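Local structure of glycerol-3-phosphate dehydrogenase [NAD(+)] 1 (Saccharomyces cerevisiae, 4FGW) at residues V188-I202 with P225-I238. The protein catalyses the NAD-dependent interconversion of dihydroxyacetone phosphate and sn-glycerol 3-phosphate, driving the glycerol accumulation that protects yeast cells under hyperosmotic stress. Sequence-based numbering, arbitrary orientation.
Sequences VAQEHWSETTVAYHI and PYFHVSVIEDVAGI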
loop_
_atom_site.group_PDB
_atom_site.type_symbol
_atom_site.label_atom_id
_atom_site.label_comp_id
_atom_site.label_asym_id
_atom_site.label_seq_id
_atom_site.Cartn_x
_atom_site.Cartn_y
_atom_site.Cartn_z
ATOM N N VAL A 188 -3.655 -19.907 5.341
ATOM C CA VAL A 188 -2.607 -20.702 4.677
ATOM C C VAL A 188 -2.948 -22.201 4.809
ATOM O O VAL A 188 -2.822 -22.935 3.828
ATOM C CB VAL A 188 -1.156 -20.389 5.172
ATOM C CG1 VAL A 188 -0.112 -21.196 4.398
ATOM C CG2 VAL A 188 -0.839 -18.903 5.098
ATOM N N ALA A 189 -3.409 -22.632 6.014
ATOM C CA ALA A 189 -3.808 -24.017 6.315
ATOM C C ALA A 189 -4.994 -24.446 5.455
ATOM O O ALA A 189 -4.970 -25.533 4.895
ATOM C CB ALA A 189 -4.146 -24.164 7.793
ATOM N N GLN A 190 -5.993 -23.552 5.298
ATOM C CA GLN A 190 -7.188 -23.763 4.479
ATOM C C GLN A 190 -6.863 -23.695 2.980
ATOM O O GLN A 190 -7.752 -23.883 2.145
ATOM C CB GLN A 190 -8.248 -22.710 4.820
ATOM C CG GLN A 190 -9.114 -23.070 6.006
ATOM C CD GLN A 190 -10.170 -22.018 6.212
ATOM O OE1 GLN A 190 -11.284 -22.114 5.688
ATOM N NE2 GLN A 190 -9.840 -20.985 6.972
ATOM N N GLU A 191 -5.594 -23.398 2.646
ATOM C CA GLU A 191 -5.067 -23.254 1.287
ATOM C C GLU A 191 -5.673 -22.066 0.537
ATOM O O GLU A 191 -5.800 -22.095 -0.690
ATOM C CB GLU A 191 -5.096 -24.578 0.495
ATOM C CG GLU A 191 -4.260 -25.669 1.141
ATOM C CD GLU A 191 -4.152 -26.992 0.410
ATOM O OE1 GLU A 191 -4.786 -27.150 -0.659
ATOM O OE2 GLU A 191 -3.424 -27.878 0.914
ATOM N N HIS A 192 -6.042 -21.009 1.294
ATOM C CA HIS A 192 -6.550 -19.750 0.749
ATOM C C HIS A 192 -5.315 -18.982 0.284
ATOM O O HIS A 192 -4.367 -18.818 1.058
ATOM C CB HIS A 192 -7.315 -18.946 1.815
ATOM C CG HIS A 192 -8.645 -19.513 2.215
ATOM N ND1 HIS A 192 -9.072 -20.759 1.781
ATOM C CD2 HIS A 192 -9.592 -18.987 3.026
ATOM C CE1 HIS A 192 -10.261 -20.942 2.332
ATOM N NE2 HIS A 192 -10.617 -19.901 3.085
ATOM N N TRP A 193 -5.295 -18.582 -0.991
ATOM C CA TRP A 193 -4.144 -17.903 -1.572
ATOM C C TRP A 193 -3.663 -16.621 -0.865
ATOM O O TRP A 193 -4.424 -15.679 -0.648
ATOM C CB TRP A 193 -4.293 -17.711 -3.090
ATOM C CG TRP A 193 -3.091 -17.068 -3.708
ATOM C CD1 TRP A 193 -1.885 -17.654 -3.959
ATOM C CD2 TRP A 193 -2.941 -15.681 -4.042
ATOM N NE1 TRP A 193 -1.011 -16.731 -4.483
ATOM C CE2 TRP A 193 -1.637 -15.511 -4.553
ATOM C CE3 TRP A 193 -3.800 -14.566 -3.994
ATOM C CZ2 TRP A 193 -1.171 -14.277 -5.025
ATOM C CZ3 TRP A 193 -3.340 -13.343 -4.465
ATOM C CH2 TRP A 193 -2.045 -13.210 -4.989
ATOM N N SER A 194 -2.377 -16.610 -0.539
ATOM C CA SER A 194 -1.652 -15.499 0.064
ATOM C C SER A 194 -0.177 -15.624 -0.334
ATOM O O SER A 194 0.191 -16.540 -1.082
ATOM C CB SER A 194 -1.819 -15.466 1.587
ATOM O OG SER A 194 -1.293 -16.616 2.230
ATOM N N GLU A 195 0.657 -14.681 0.135
ATOM C CA GLU A 195 2.078 -14.665 -0.165
ATOM C C GLU A 195 2.899 -14.549 1.106
ATOM O O GLU A 195 2.378 -14.195 2.173
ATOM C CB GLU A 195 2.426 -13.470 -1.071
ATOM C CG GLU A 195 1.734 -13.428 -2.423
ATOM C CD GLU A 195 2.156 -12.247 -3.277
ATOM O OE1 GLU A 195 2.467 -12.458 -4.470
ATOM O OE2 GLU A 195 2.206 -11.116 -2.747
ATOM N N THR A 196 4.211 -14.803 0.965
ATOM C CA THR A 196 5.206 -14.596 2.007
ATOM C C THR A 196 6.558 -14.269 1.398
ATOM O O THR A 196 6.852 -14.661 0.262
ATOM C CB THR A 196 5.265 -15.741 3.052
ATOM O OG1 THR A 196 5.712 -15.187 4.284
ATOM C CG2 THR A 196 6.206 -16.887 2.650
ATOM N N THR A 197 7.381 -13.566 2.187
ATOM C CA THR A 197 8.765 -13.278 1.853
ATOM C C THR A 197 9.596 -14.183 2.762
ATOM O O THR A 197 9.254 -14.374 3.936
ATOM C CB THR A 197 9.142 -11.815 2.120
ATOM O OG1 THR A 197 8.061 -10.940 1.814
ATOM C CG2 THR A 197 10.393 -11.402 1.373
ATOM N N VAL A 198 10.659 -14.763 2.189
ATOM C CA VAL A 198 11.663 -15.537 2.895
ATOM C C VAL A 198 12.970 -14.778 2.657
ATOM O O VAL A 198 13.341 -14.534 1.506
ATOM C CB VAL A 198 11.756 -17.033 2.476
ATOM C CG1 VAL A 198 12.864 -17.747 3.257
ATOM C CG2 VAL A 198 10.427 -17.748 2.684
ATOM N N ALA A 199 13.636 -14.358 3.744
ATOM C CA ALA A 199 14.908 -13.641 3.659
ATOM C C ALA A 199 16.016 -14.444 4.298
ATOM O O ALA A 199 15.828 -15.003 5.376
ATOM C CB ALA A 199 14.798 -12.277 4.299
ATOM N N TYR A 200 17.169 -14.526 3.625
ATOM C CA TYR A 200 18.323 -15.289 4.106
ATOM C C TYR A 200 19.596 -14.795 3.431
ATOM O O TYR A 200 19.659 -14.715 2.200
ATOM C CB TYR A 200 18.102 -16.790 3.819
ATOM C CG TYR A 200 19.203 -17.725 4.265
ATOM C CD1 TYR A 200 19.233 -18.227 5.564
ATOM C CD2 TYR A 200 20.156 -18.191 3.364
ATOM C CE1 TYR A 200 20.223 -19.120 5.970
ATOM C CE2 TYR A 200 21.149 -19.086 3.757
ATOM C CZ TYR A 200 21.182 -19.545 5.063
ATOM O OH TYR A 200 22.164 -20.424 5.452
ATOM N N HIS A 201 20.600 -14.445 4.240
ATOM C CA HIS A 201 21.904 -14.031 3.735
ATOM C C HIS A 201 22.718 -15.301 3.599
ATOM O O HIS A 201 22.885 -16.027 4.587
ATOM C CB HIS A 201 22.615 -13.062 4.702
ATOM C CG HIS A 201 21.995 -11.701 4.768
ATOM N ND1 HIS A 201 21.340 -11.261 5.907
ATOM C CD2 HIS A 201 21.951 -10.722 3.832
ATOM C CE1 HIS A 201 20.922 -10.036 5.633
ATOM N NE2 HIS A 201 21.259 -9.670 4.393
ATOM N N ILE A 202 23.184 -15.600 2.372
ATOM C CA ILE A 202 24.022 -16.771 2.114
ATOM C C ILE A 202 25.324 -16.547 2.900
ATOM O O ILE A 202 25.928 -15.479 2.763
ATOM C CB ILE A 202 24.236 -17.010 0.589
ATOM C CG1 ILE A 202 22.952 -17.545 -0.066
ATOM C CG2 ILE A 202 25.410 -17.964 0.318
ATOM C CD1 ILE A 202 22.431 -16.672 -1.098
ATOM N N PRO A 225 1.340 -23.553 -4.625
ATOM C CA PRO A 225 0.465 -22.788 -5.541
ATOM C C PRO A 225 -0.458 -21.796 -4.810
ATOM O O PRO A 225 -0.768 -20.728 -5.347
ATOM C CB PRO A 225 -0.325 -23.878 -6.278
ATOM C CG PRO A 225 0.504 -25.134 -6.120
ATOM C CD PRO A 225 1.093 -25.007 -4.746
ATOM N N TYR A 226 -0.857 -22.137 -3.568
ATOM C CA TYR A 226 -1.704 -21.331 -2.684
ATOM C C TYR A 226 -0.876 -20.429 -1.736
ATOM O O TYR A 226 -1.446 -19.702 -0.924
ATOM C CB TYR A 226 -2.637 -22.254 -1.865
ATOM C CG TYR A 226 -1.912 -23.191 -0.917
ATOM C CD1 TYR A 226 -1.552 -22.779 0.366
ATOM C CD2 TYR A 226 -1.611 -24.499 -1.290
ATOM C CE1 TYR A 226 -0.889 -23.636 1.243
ATOM C CE2 TYR A 226 -0.954 -25.369 -0.417
ATOM C CZ TYR A 226 -0.596 -24.933 0.849
ATOM O OH TYR A 226 0.055 -25.782 1.715
ATOM N N PHE A 227 0.454 -20.520 -1.794
ATOM C CA PHE A 227 1.340 -19.761 -0.905
ATOM C C PHE A 227 2.573 -19.323 -1.679
ATOM O O PHE A 227 3.586 -20.041 -1.696
ATOM C CB PHE A 227 1.717 -20.648 0.308
ATOM C CG PHE A 227 2.387 -19.984 1.486
ATOM C CD1 PHE A 227 1.789 -18.904 2.133
ATOM C CD2 PHE A 227 3.561 -20.505 2.019
ATOM C CE1 PHE A 227 2.377 -18.333 3.264
ATOM C CE2 PHE A 227 4.141 -19.938 3.153
ATOM C CZ PHE A 227 3.536 -18.866 3.778
ATOM N N HIS A 228 2.471 -18.160 -2.356
ATOM C CA HIS A 228 3.555 -17.621 -3.178
ATOM C C HIS A 228 4.726 -17.141 -2.327
ATOM O O HIS A 228 4.533 -16.395 -1.367
ATOM C CB HIS A 228 3.051 -16.521 -4.126
ATOM C CG HIS A 228 2.264 -17.018 -5.304
ATOM N ND1 HIS A 228 1.806 -18.320 -5.379
ATOM C CD2 HIS A 228 1.873 -16.356 -6.412
ATOM C CE1 HIS A 228 1.166 -18.410 -6.533
ATOM N NE2 HIS A 228 1.175 -17.251 -7.184
ATOM N N VAL A 229 5.937 -17.604 -2.672
ATOM C CA VAL A 229 7.151 -17.277 -1.943
ATOM C C VAL A 229 8.126 -16.473 -2.787
ATOM O O VAL A 229 8.416 -16.840 -3.928
ATOM C CB VAL A 229 7.797 -18.561 -1.312
ATOM C CG1 VAL A 229 9.209 -18.311 -0.790
ATOM C CG2 VAL A 229 6.916 -19.119 -0.197
ATOM N N SER A 230 8.631 -15.374 -2.213
ATOM C CA SER A 230 9.676 -14.547 -2.809
ATOM C C SER A 230 10.873 -14.641 -1.858
ATOM O O SER A 230 10.731 -14.356 -0.669
ATOM C CB SER A 230 9.210 -13.105 -2.955
ATOM O OG SER A 230 10.300 -12.265 -3.296
ATOM N N VAL A 231 12.022 -15.099 -2.365
ATOM C CA VAL A 231 13.241 -15.267 -1.573
ATOM C C VAL A 231 14.221 -14.124 -1.827
ATOM O O VAL A 231 14.597 -13.866 -2.972
ATOM C CB VAL A 231 13.916 -16.660 -1.718
ATOM C CG1 VAL A 231 14.911 -16.903 -0.583
ATOM C CG2 VAL A 231 12.880 -17.776 -1.760
ATOM N N ILE A 232 14.621 -13.437 -0.749
ATOM C CA ILE A 232 15.553 -12.302 -0.784
ATOM C C ILE A 232 16.665 -12.479 0.261
ATOM O O ILE A 232 16.705 -13.502 0.947
ATOM C CB ILE A 232 14.803 -10.934 -0.648
ATOM C CG1 ILE A 232 14.050 -10.811 0.701
ATOM C CG2 ILE A 232 13.883 -10.677 -1.854
ATOM C CD1 ILE A 232 13.787 -9.401 1.175
ATOM N N GLU A 233 17.552 -11.482 0.382
ATOM C CA GLU A 233 18.662 -11.472 1.340
ATOM C C GLU A 233 18.327 -10.674 2.602
ATOM O O GLU A 233 18.691 -11.088 3.698
ATOM C CB GLU A 233 19.927 -10.884 0.691
ATOM C CG GLU A 233 20.655 -11.844 -0.228
ATOM C CD GLU A 233 22.163 -11.763 -0.112
ATOM O OE1 GLU A 233 22.777 -11.036 -0.926
ATOM O OE2 GLU A 233 22.731 -12.409 0.799
ATOM N N ASP A 234 17.654 -9.518 2.434
ATOM C CA ASP A 234 17.327 -8.563 3.488
ATOM C C ASP A 234 16.480 -9.096 4.655
ATOM O O ASP A 234 15.262 -8.892 4.701
ATOM C CB ASP A 234 16.797 -7.250 2.874
ATOM C CG ASP A 234 16.705 -6.055 3.809
ATOM O OD1 ASP A 234 17.203 -6.149 4.953
ATOM O OD2 ASP A 234 16.133 -5.026 3.395
ATOM N N VAL A 235 17.160 -9.759 5.621
ATOM C CA VAL A 235 16.580 -10.314 6.851
ATOM C C VAL A 235 16.094 -9.169 7.759
ATOM O O VAL A 235 15.034 -9.288 8.371
ATOM C CB VAL A 235 17.554 -11.302 7.579
ATOM C CG1 VAL A 235 17.017 -11.738 8.939
ATOM C CG2 VAL A 235 17.856 -12.523 6.715
ATOM N N ALA A 236 16.854 -8.063 7.832
ATOM C CA ALA A 236 16.502 -6.902 8.653
ATOM C C ALA A 236 15.187 -6.220 8.199
ATOM O O ALA A 236 14.303 -6.014 9.034
ATOM C CB ALA A 236 17.648 -5.907 8.662
ATOM N N GLY A 237 15.065 -5.928 6.894
ATOM C CA GLY A 237 13.900 -5.280 6.285
ATOM C C GLY A 237 12.587 -5.987 6.545
ATOM O O GLY A 237 11.647 -5.371 7.059
ATOM N N ILE A 238 12.534 -7.272 6.272
ATOM C CA ILE A 238 11.319 -8.019 6.502
ATOM C C ILE A 238 10.905 -8.146 7.964
ATOM O O ILE A 238 9.736 -8.225 8.257
ATOM C CB ILE A 238 11.347 -9.342 5.748
ATOM C CG1 ILE A 238 11.617 -10.535 6.638
ATOM C CG2 ILE A 238 12.418 -9.299 4.763
ATOM C CD1 ILE A 238 11.479 -11.822 5.910
HETATM O O HOH W 1 -1.849 -19.079 1.628
#
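Strands 194-199 and 227-232 run parallel, their axes 4.6 Å apart at closest approach, joined by seven backbone hydrogen bonds from S194 N to Y226 O at one end to Y200 N to I232 O at the other. Y226 O is gripped twice: S194 N reaches it from above the carbonyl plane, and a water donates to it at 2.7 Å while also bridging H192 O and S194 OG. Where the helix before E191 ends in a Schellman motif, E191 lies across the Y226 ring, its CG 3.6 Å from the ring centroid and its carboxylate stacked nearly flat (planes 11° apart); E191 OE2 forms a salt bridge with K51, and Y226 OH is hydrogen-bonded to E55. Were Y226 replaced by an alanine, E191 would probably lose the ring its CG and carboxylate lie against, and E55 its hydroxyl partner. V188 CG1 sits over the face of F227, 3.7 Å from F227 CD1, while T196 CG2 comes to 3.5 Å of F227 CZ. On the face that carries E195 and H228, W193 CG stands anti to the backbone N (chi1 -178°), swinging the indole edge onto the H228 ring in a T-shaped stack, planes at 78°; H228 NE2 is hydrogen-bonded to P380 O of the second subunit. At the far end A199 CB packs against V235 CG2 at 3.9 Å, just past D234, whose OD1 N-caps the helix by accepting from G237 N. Linked in sequence through helix 215-222, the two neighbouring strands form a beta-alpha-beta unit at one margin of the Rossmann-type sheet, where 227-232 is the outermost strand of the chain and leads through D234 into helix 235-257.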